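Local coordinates for DnaJ-like protein MG200 (Mycoplasma genitalium, PDB 4DCZ) that is of incompletely known function but, as a DnaJ-like protein of the terminal organelle, carries a dimeric EAGR box, a motif involved in mycoplasma motility, at residues A[45-55]-A[66-76]. Numbering follows the deposited sequence.
Sequences DWEALVGDTRY and WKGYFDEQGKW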
ATOM      1  N   ASP A  45      -2.367   5.303  -9.987  1.00 46.17           N
ATOM      2  CA  ASP A  45      -3.006   5.737  -8.762  1.00 45.96           C
ATOM      3  C   ASP A  45      -1.972   6.486  -7.905  1.00 44.45           C
ATOM      4  O   ASP A  45      -2.290   7.519  -7.263  1.00 45.13           O
ATOM      5  CB  ASP A  45      -3.634   4.552  -8.029  1.00 46.05           C
ATOM      6  CG  ASP A  45      -4.887   4.012  -8.738  1.00 49.48           C
ATOM      7  OD1 ASP A  45      -5.824   4.807  -9.061  1.00 48.16           O
ATOM      8  OD2 ASP A  45      -4.941   2.763  -8.918  1.00 51.34           O
ATOM      9  N   TRP A  46      -0.733   5.993  -7.929  1.00 42.58           N
ATOM     10  CA  TRP A  46       0.323   6.646  -7.157  1.00 41.72           C
ATOM     11  C   TRP A  46       0.937   7.857  -7.871  1.00 40.98           C
ATOM     12  O   TRP A  46       1.210   8.873  -7.228  1.00 41.32           O
ATOM     13  CB  TRP A  46       1.483   5.709  -6.849  1.00 41.43           C
ATOM     14  CG  TRP A  46       1.244   4.534  -5.969  1.00 41.52           C
ATOM     15  CD1 TRP A  46       0.903   3.301  -6.376  1.00 42.35           C
ATOM     16  CD2 TRP A  46       1.463   4.440  -4.558  1.00 43.83           C
ATOM     17  NE1 TRP A  46       0.854   2.438  -5.317  1.00 43.63           N
ATOM     18  CE2 TRP A  46       1.196   3.114  -4.185  1.00 45.51           C
ATOM     19  CE3 TRP A  46       1.839   5.351  -3.570  1.00 46.11           C
ATOM     20  CZ2 TRP A  46       1.296   2.668  -2.867  1.00 47.49           C
ATOM     21  CZ3 TRP A  46       1.961   4.908  -2.264  1.00 46.22           C
ATOM     22  CH2 TRP A  46       1.693   3.575  -1.926  1.00 48.23           C
ATOM     23  N   GLU A  47       1.212   7.752  -9.159  1.00 39.77           N
ATOM     24  CA  GLU A  47       1.910   8.835  -9.800  1.00 40.71           C
ATOM     25  C   GLU A  47       1.070  10.109  -9.819  1.00 40.66           C
ATOM     26  O   GLU A  47       1.603  11.214  -9.757  1.00 41.53           O
ATOM     27  CB  GLU A  47       2.311   8.465 -11.187  1.00 42.57           C
ATOM     28  CG  GLU A  47       3.295   7.332 -11.229  1.00 46.15           C
ATOM     29  CD  GLU A  47       4.699   7.755 -10.936  1.00 51.79           C
ATOM     30  OE1 GLU A  47       5.205   8.628 -11.697  1.00 60.52           O
ATOM     31  OE2 GLU A  47       5.308   7.196  -9.984  1.00 51.32           O
ATOM     32  N   ALA A  48      -0.239   9.983  -9.860  1.00 39.83           N
ATOM     33  CA  ALA A  48      -1.068  11.185  -9.880  1.00 41.49           C
ATOM     34  C   ALA A  48      -0.744  12.008  -8.621  1.00 41.42           C
ATOM     35  O   ALA A  48      -0.768  13.254  -8.630  1.00 44.47           O
ATOM     36  CB  ALA A  48      -2.547  10.831  -9.977  1.00 41.49           C
ATOM     37  N   LEU A  49      -0.369  11.314  -7.565  1.00 39.24           N
ATOM     38  CA  LEU A  49      -0.157  11.948  -6.291  1.00 39.95           C
ATOM     39  C   LEU A  49       1.273  12.462  -6.086  1.00 40.37           C
ATOM     40  O   LEU A  49       1.506  13.266  -5.173  1.00 41.90           O
ATOM     41  CB  LEU A  49      -0.461  10.979  -5.149  1.00 39.02           C
ATOM     42  CG  LEU A  49      -1.784  10.217  -5.189  1.00 38.80           C
ATOM     43  CD1 LEU A  49      -1.743   9.101  -4.137  1.00 38.18           C
ATOM     44  CD2 LEU A  49      -2.964  11.133  -4.957  1.00 38.78           C
ATOM     45  N   VAL A  50       2.230  12.011  -6.894  1.00 39.33           N
ATOM     46  CA  VAL A  50       3.599  12.512  -6.739  1.00 39.42           C
ATOM     47  C   VAL A  50       3.625  14.040  -6.883  1.00 42.56           C
ATOM     48  O   VAL A  50       2.992  14.608  -7.764  1.00 44.15           O
ATOM     49  CB  VAL A  50       4.565  11.856  -7.739  1.00 38.68           C
ATOM     50  CG1 VAL A  50       5.902  12.482  -7.657  1.00 36.98           C
ATOM     51  CG2 VAL A  50       4.674  10.393  -7.437  1.00 35.57           C
ATOM     52  N   GLY A  51       4.328  14.703  -5.982  1.00 44.49           N
ATOM     53  CA  GLY A  51       4.488  16.150  -6.057  1.00 48.35           C
ATOM     54  C   GLY A  51       3.391  16.941  -5.366  1.00 50.65           C
ATOM     55  O   GLY A  51       3.432  18.179  -5.347  1.00 53.58           O
ATOM     56  N   ASP A  52       2.417  16.234  -4.794  1.00 49.71           N
ATOM     57  CA  ASP A  52       1.232  16.876  -4.268  1.00 51.83           C
ATOM     58  C   ASP A  52       1.401  16.751  -2.796  1.00 52.47           C
ATOM     59  O   ASP A  52       1.332  15.663  -2.266  1.00 50.78           O
ATOM     60  CB  ASP A  52      -0.026  16.166  -4.758  1.00 51.04           C
ATOM     61  CG  ASP A  52      -1.317  16.648  -4.068  1.00 53.31           C
ATOM     62  OD1 ASP A  52      -1.254  17.299  -2.989  1.00 53.64           O
ATOM     63  OD2 ASP A  52      -2.415  16.300  -4.596  1.00 52.17           O
ATOM     64  N   THR A  53       1.606  17.876  -2.129  1.00 56.06           N
ATOM     65  CA  THR A  53       2.143  17.842  -0.788  1.00 57.25           C
ATOM     66  C   THR A  53       1.093  17.405   0.243  1.00 58.88           C
ATOM     67  O   THR A  53       1.424  17.217   1.423  1.00 59.26           O
ATOM     68  CB  THR A  53       2.729  19.193  -0.419  1.00 60.44           C
ATOM     69  OG1 THR A  53       1.696  20.150  -0.579  1.00 62.98           O
ATOM     70  CG2 THR A  53       3.945  19.552  -1.319  1.00 58.02           C
ATOM     71  N   ARG A  54      -0.161  17.218  -0.180  1.00 60.09           N
ATOM     72  CA  ARG A  54      -1.105  16.524   0.705  1.00 61.80           C
ATOM     73  C   ARG A  54      -0.631  15.104   0.985  1.00 59.00           C
ATOM     74  O   ARG A  54      -0.893  14.600   2.051  1.00 61.04           O
ATOM     75  CB  ARG A  54      -2.516  16.398   0.118  1.00 63.31           C
ATOM     76  CG  ARG A  54      -3.497  17.547   0.412  1.00 69.86           C
ATOM     77  CD  ARG A  54      -3.534  18.563  -0.755  1.00 74.05           C
ATOM     78  NE  ARG A  54      -3.630  17.902  -2.064  1.00 72.09           N
ATOM     79  CZ  ARG A  54      -4.768  17.478  -2.608  1.00 74.56           C
ATOM     80  NH1 ARG A  54      -5.934  17.662  -1.989  1.00 78.36           N
ATOM     81  NH2 ARG A  54      -4.747  16.876  -3.788  1.00 72.95           N
ATOM     82  N   TYR A  55       0.040  14.469   0.033  1.00 55.99           N
ATOM     83  CA  TYR A  55       0.289  13.022   0.065  1.00 54.12           C
ATOM     84  C   TYR A  55       1.732  12.607   0.314  1.00 53.36           C
ATOM     85  O   TYR A  55       2.022  11.438   0.597  1.00 51.69           O
ATOM     86  CB  TYR A  55      -0.184  12.420  -1.256  1.00 52.92           C
ATOM     87  CG  TYR A  55      -1.662  12.683  -1.462  1.00 55.21           C
ATOM     88  CD1 TYR A  55      -2.589  12.064  -0.669  1.00 57.84           C
ATOM     89  CD2 TYR A  55      -2.116  13.582  -2.392  1.00 57.88           C
ATOM     90  CE1 TYR A  55      -3.934  12.307  -0.797  1.00 59.64           C
ATOM     91  CE2 TYR A  55      -3.473  13.830  -2.532  1.00 61.17           C
ATOM     92  CZ  TYR A  55      -4.375  13.177  -1.713  1.00 61.36           C
ATOM     93  OH  TYR A  55      -5.737  13.384  -1.784  1.00 66.32           O
ATOM     94  N   TRP A  66       6.394   9.458   1.125  1.00 49.94           N
ATOM     95  CA  TRP A  66       4.945   9.388   1.163  1.00 48.32           C
ATOM     96  C   TRP A  66       4.431   9.543   2.561  1.00 50.44           C
ATOM     97  O   TRP A  66       5.041   9.034   3.463  1.00 51.93           O
ATOM     98  CB  TRP A  66       4.491   8.022   0.670  1.00 46.58           C
ATOM     99  CG  TRP A  66       4.751   7.797  -0.763  1.00 43.18           C
ATOM    100  CD1 TRP A  66       5.763   7.052  -1.324  1.00 40.93           C
ATOM    101  CD2 TRP A  66       3.990   8.326  -1.844  1.00 38.00           C
ATOM    102  NE1 TRP A  66       5.642   7.087  -2.703  1.00 39.19           N
ATOM    103  CE2 TRP A  66       4.564   7.866  -3.031  1.00 35.78           C
ATOM    104  CE3 TRP A  66       2.887   9.159  -1.915  1.00 39.18           C
ATOM    105  CZ2 TRP A  66       4.077   8.201  -4.252  1.00 37.40           C
ATOM    106  CZ3 TRP A  66       2.375   9.486  -3.155  1.00 39.40           C
ATOM    107  CH2 TRP A  66       2.964   9.004  -4.302  1.00 39.92           C
ATOM    108  N   LYS A  67       3.276  10.182   2.719  1.00 50.69           N
ATOM    109  CA  LYS A  67       2.664  10.296   4.030  1.00 53.64           C
ATOM    110  C   LYS A  67       1.553   9.225   4.283  1.00 53.00           C
ATOM    111  O   LYS A  67       0.968   9.127   5.403  1.00 55.43           O
ATOM    112  CB  LYS A  67       2.147  11.728   4.218  1.00 55.74           C
ATOM    113  CG  LYS A  67       3.254  12.774   4.350  1.00 58.49           C
ATOM    114  CD  LYS A  67       2.722  14.174   4.801  1.00 63.73           C
ATOM    115  CE  LYS A  67       2.643  15.243   3.678  1.00 64.88           C
ATOM    116  NZ  LYS A  67       2.475  16.666   4.204  1.00 67.39           N
ATOM    117  N   GLY A  68       1.300   8.411   3.265  1.00 49.57           N
ATOM    118  CA  GLY A  68       0.332   7.338   3.400  1.00 49.71           C
ATOM    119  C   GLY A  68       0.536   6.260   2.349  1.00 47.39           C
ATOM    120  O   GLY A  68       1.637   6.121   1.813  1.00 47.23           O
ATOM    121  N   TYR A  69      -0.528   5.504   2.050  1.00 46.55           N
ATOM    122  CA  TYR A  69      -0.505   4.448   1.019  1.00 43.89           C
ATOM    123  C   TYR A  69      -1.890   3.902   0.720  1.00 44.51           C
ATOM    124  O   TYR A  69      -2.847   4.071   1.492  1.00 47.13           O
ATOM    125  CB  TYR A  69       0.355   3.279   1.484  1.00 44.93           C
ATOM    126  CG  TYR A  69      -0.115   2.701   2.773  1.00 44.38           C
ATOM    127  CD1 TYR A  69      -0.914   1.606   2.791  1.00 44.69           C
ATOM    128  CD2 TYR A  69       0.205   3.290   3.974  1.00 46.53           C
ATOM    129  CE1 TYR A  69      -1.377   1.069   4.013  1.00 48.76           C
ATOM    130  CE2 TYR A  69      -0.238   2.758   5.211  1.00 48.95           C
ATOM    131  CZ  TYR A  69      -1.040   1.661   5.198  1.00 48.41           C
ATOM    132  OH  TYR A  69      -1.494   1.128   6.333  1.00 50.42           O
ATOM    133  N   PHE A  70      -1.987   3.180  -0.367  1.00 43.05           N
ATOM    134  CA  PHE A  70      -3.226   2.514  -0.657  1.00 44.97           C
ATOM    135  C   PHE A  70      -3.291   1.191   0.050  1.00 47.20           C
ATOM    136  O   PHE A  70      -2.294   0.457   0.083  1.00 47.28           O
ATOM    137  CB  PHE A  70      -3.307   2.263  -2.119  1.00 44.09           C
ATOM    138  CG  PHE A  70      -3.468   3.502  -2.901  1.00 43.37           C
ATOM    139  CD1 PHE A  70      -4.695   4.107  -2.995  1.00 45.53           C
ATOM    140  CD2 PHE A  70      -2.424   4.059  -3.540  1.00 40.85           C
ATOM    141  CE1 PHE A  70      -4.871   5.241  -3.755  1.00 44.38           C
ATOM    142  CE2 PHE A  70      -2.617   5.217  -4.282  1.00 41.06           C
ATOM    143  CZ  PHE A  70      -3.823   5.788  -4.388  1.00 40.05           C
ATOM    144  N   ASP A  71      -4.466   0.899   0.601  1.00 49.86           N
ATOM    145  CA  ASP A  71      -4.704  -0.295   1.412  1.00 53.34           C
ATOM    146  C   ASP A  71      -5.262  -1.381   0.527  1.00 53.94           C
ATOM    147  O   ASP A  71      -5.433  -1.151  -0.662  1.00 53.03           O
ATOM    148  CB  ASP A  71      -5.616  -0.005   2.654  1.00 56.71           C
ATOM    149  CG  ASP A  71      -7.112   0.153   2.313  1.00 60.32           C
ATOM    150  OD1 ASP A  71      -7.432   0.283   1.098  1.00 60.46           O
ATOM    151  OD2 ASP A  71      -7.963   0.166   3.270  1.00 63.61           O
ATOM    152  N   GLU A  72      -5.554  -2.554   1.085  1.00 55.52           N
ATOM    153  CA  GLU A  72      -6.008  -3.684   0.268  1.00 56.37           C
ATOM    154  C   GLU A  72      -7.236  -3.282  -0.562  1.00 54.92           C
ATOM    155  O   GLU A  72      -7.333  -3.606  -1.740  1.00 54.47           O
ATOM    156  CB  GLU A  72      -6.290  -4.848   1.183  1.00 60.44           C
ATOM    157  CG  GLU A  72      -6.727  -6.150   0.551  1.00 63.57           C
ATOM    158  CD  GLU A  72      -7.115  -7.169   1.635  1.00 69.85           C
ATOM    159  OE1 GLU A  72      -7.183  -6.712   2.803  1.00 69.84           O
ATOM    160  OE2 GLU A  72      -7.338  -8.397   1.352  1.00 76.00           O
ATOM    161  N   GLN A  73      -8.125  -2.494   0.031  1.00 55.42           N
ATOM    162  CA  GLN A  73      -9.324  -1.994  -0.659  1.00 55.91           C
ATOM    163  C   GLN A  73      -9.017  -0.995  -1.800  1.00 53.15           C
ATOM    164  O   GLN A  73      -9.841  -0.781  -2.686  1.00 53.89           O
ATOM    165  CB  GLN A  73     -10.316  -1.352   0.348  1.00 58.84           C
ATOM    166  CG  GLN A  73     -11.036  -2.362   1.311  1.00 66.20           C
ATOM    167  CD  GLN A  73     -10.039  -3.119   2.246  1.00 68.82           C
ATOM    168  OE1 GLN A  73      -9.999  -4.360   2.239  1.00 70.86           O
ATOM    169  NE2 GLN A  73      -9.267  -2.374   3.060  1.00 65.40           N
ATOM    170  N   GLY A  74      -7.849  -0.386  -1.790  1.00 51.16           N
ATOM    171  CA  GLY A  74      -7.609   0.727  -2.673  1.00 50.58           C
ATOM    172  C   GLY A  74      -7.914   2.061  -2.011  1.00 51.27           C
ATOM    173  O   GLY A  74      -7.888   3.117  -2.666  1.00 51.22           O
ATOM    174  N   LYS A  75      -8.193   2.039  -0.716  1.00 52.61           N
ATOM    175  CA  LYS A  75      -8.418   3.284  -0.007  1.00 54.66           C
ATOM    176  C   LYS A  75      -7.098   3.831   0.411  1.00 53.21           C
ATOM    177  O   LYS A  75      -6.204   3.087   0.758  1.00 53.61           O
ATOM    178  CB  LYS A  75      -9.253   3.061   1.235  1.00 58.30           C
ATOM    179  CG  LYS A  75      -9.654   4.325   1.956  1.00 63.59           C
ATOM    180  CD  LYS A  75     -10.528   3.960   3.163  1.00 72.71           C
ATOM    181  CE  LYS A  75     -10.421   4.997   4.302  1.00 77.76           C
ATOM    182  NZ  LYS A  75     -11.359   4.638   5.407  1.00 85.12           N
ATOM    183  N   TRP A  76      -6.965   5.138   0.412  1.00 53.26           N
ATOM    184  CA  TRP A  76      -5.720   5.723   0.860  1.00 52.84           C
ATOM    185  C   TRP A  76      -5.738   5.832   2.370  1.00 54.72           C
ATOM    186  O   TRP A  76      -6.706   6.308   2.920  1.00 57.48           O
ATOM    187  CB  TRP A  76      -5.579   7.084   0.237  1.00 53.33           C
ATOM    188  CG  TRP A  76      -4.409   7.816   0.671  1.00 53.21           C
ATOM    189  CD1 TRP A  76      -4.373   8.830   1.553  1.00 55.67           C
ATOM    190  CD2 TRP A  76      -3.086   7.637   0.214  1.00 52.96           C
ATOM    191  NE1 TRP A  76      -3.091   9.313   1.675  1.00 54.95           N
ATOM    192  CE2 TRP A  76      -2.289   8.592   0.846  1.00 53.31           C
ATOM    193  CE3 TRP A  76      -2.499   6.778  -0.693  1.00 55.33           C
ATOM    194  CZ2 TRP A  76      -0.948   8.679   0.640  1.00 56.24           C
ATOM    195  CZ3 TRP A  76      -1.156   6.891  -0.915  1.00 56.85           C
ATOM    196  CH2 TRP A  76      -0.394   7.815  -0.236  1.00 56.90           C
TER
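Trp46 lies at the centre of this contact, among three aromatic rings of 66-76. Its CE3 edge points at the face of Trp66, 3.7 Å from Trp66 CZ2, with the two six-membered rings at 67°. Phe70 sets its edge on a face of Trp46, its CD2 3.8 Å from Trp46 CE2, T-shaped with planes at 87°. Trp76 adds an offset edge-to-face contact, its CZ3 3.9 Å from Trp46 CZ3. Leu49 CB meets the edge of Trp66, and its CD1 touches Phe70 CZ and Trp76 CZ3. Further out, Tyr55 turns its CD1 edge onto a face of Trp76, 3.6 Å from Trp76 NE1. The Tyr55 hydroxyl is hydrogen-bonded to the Lys28 carbonyl.

At the polar edge, Lys67 N hydrogen-bonds Tyr55 O at 2.8 Å, its N-H pointing straight at the oxygen from above the carbonyl plane. The Lys67 side chain bends at chi3 (-104°), and NZ donates a second hydrogen bond to Thr53 O, 3.0 Å away and nearly in line with its C=O. Within 45-55, Arg54 grips the Asp52 carboxylate side-on through NE and NH2 in a salt bridge, and Asp52 OD1 accepts from Arg54 N in an Asx turn. In the second subunit, Tyr69 stacks on this chain's Tyr69. The arrangement is an aromatic cluster joining helix 43-47 and the following turns to strands 64-70 and 76-78 of the three-stranded antiparallel sheet, within the EAGR box.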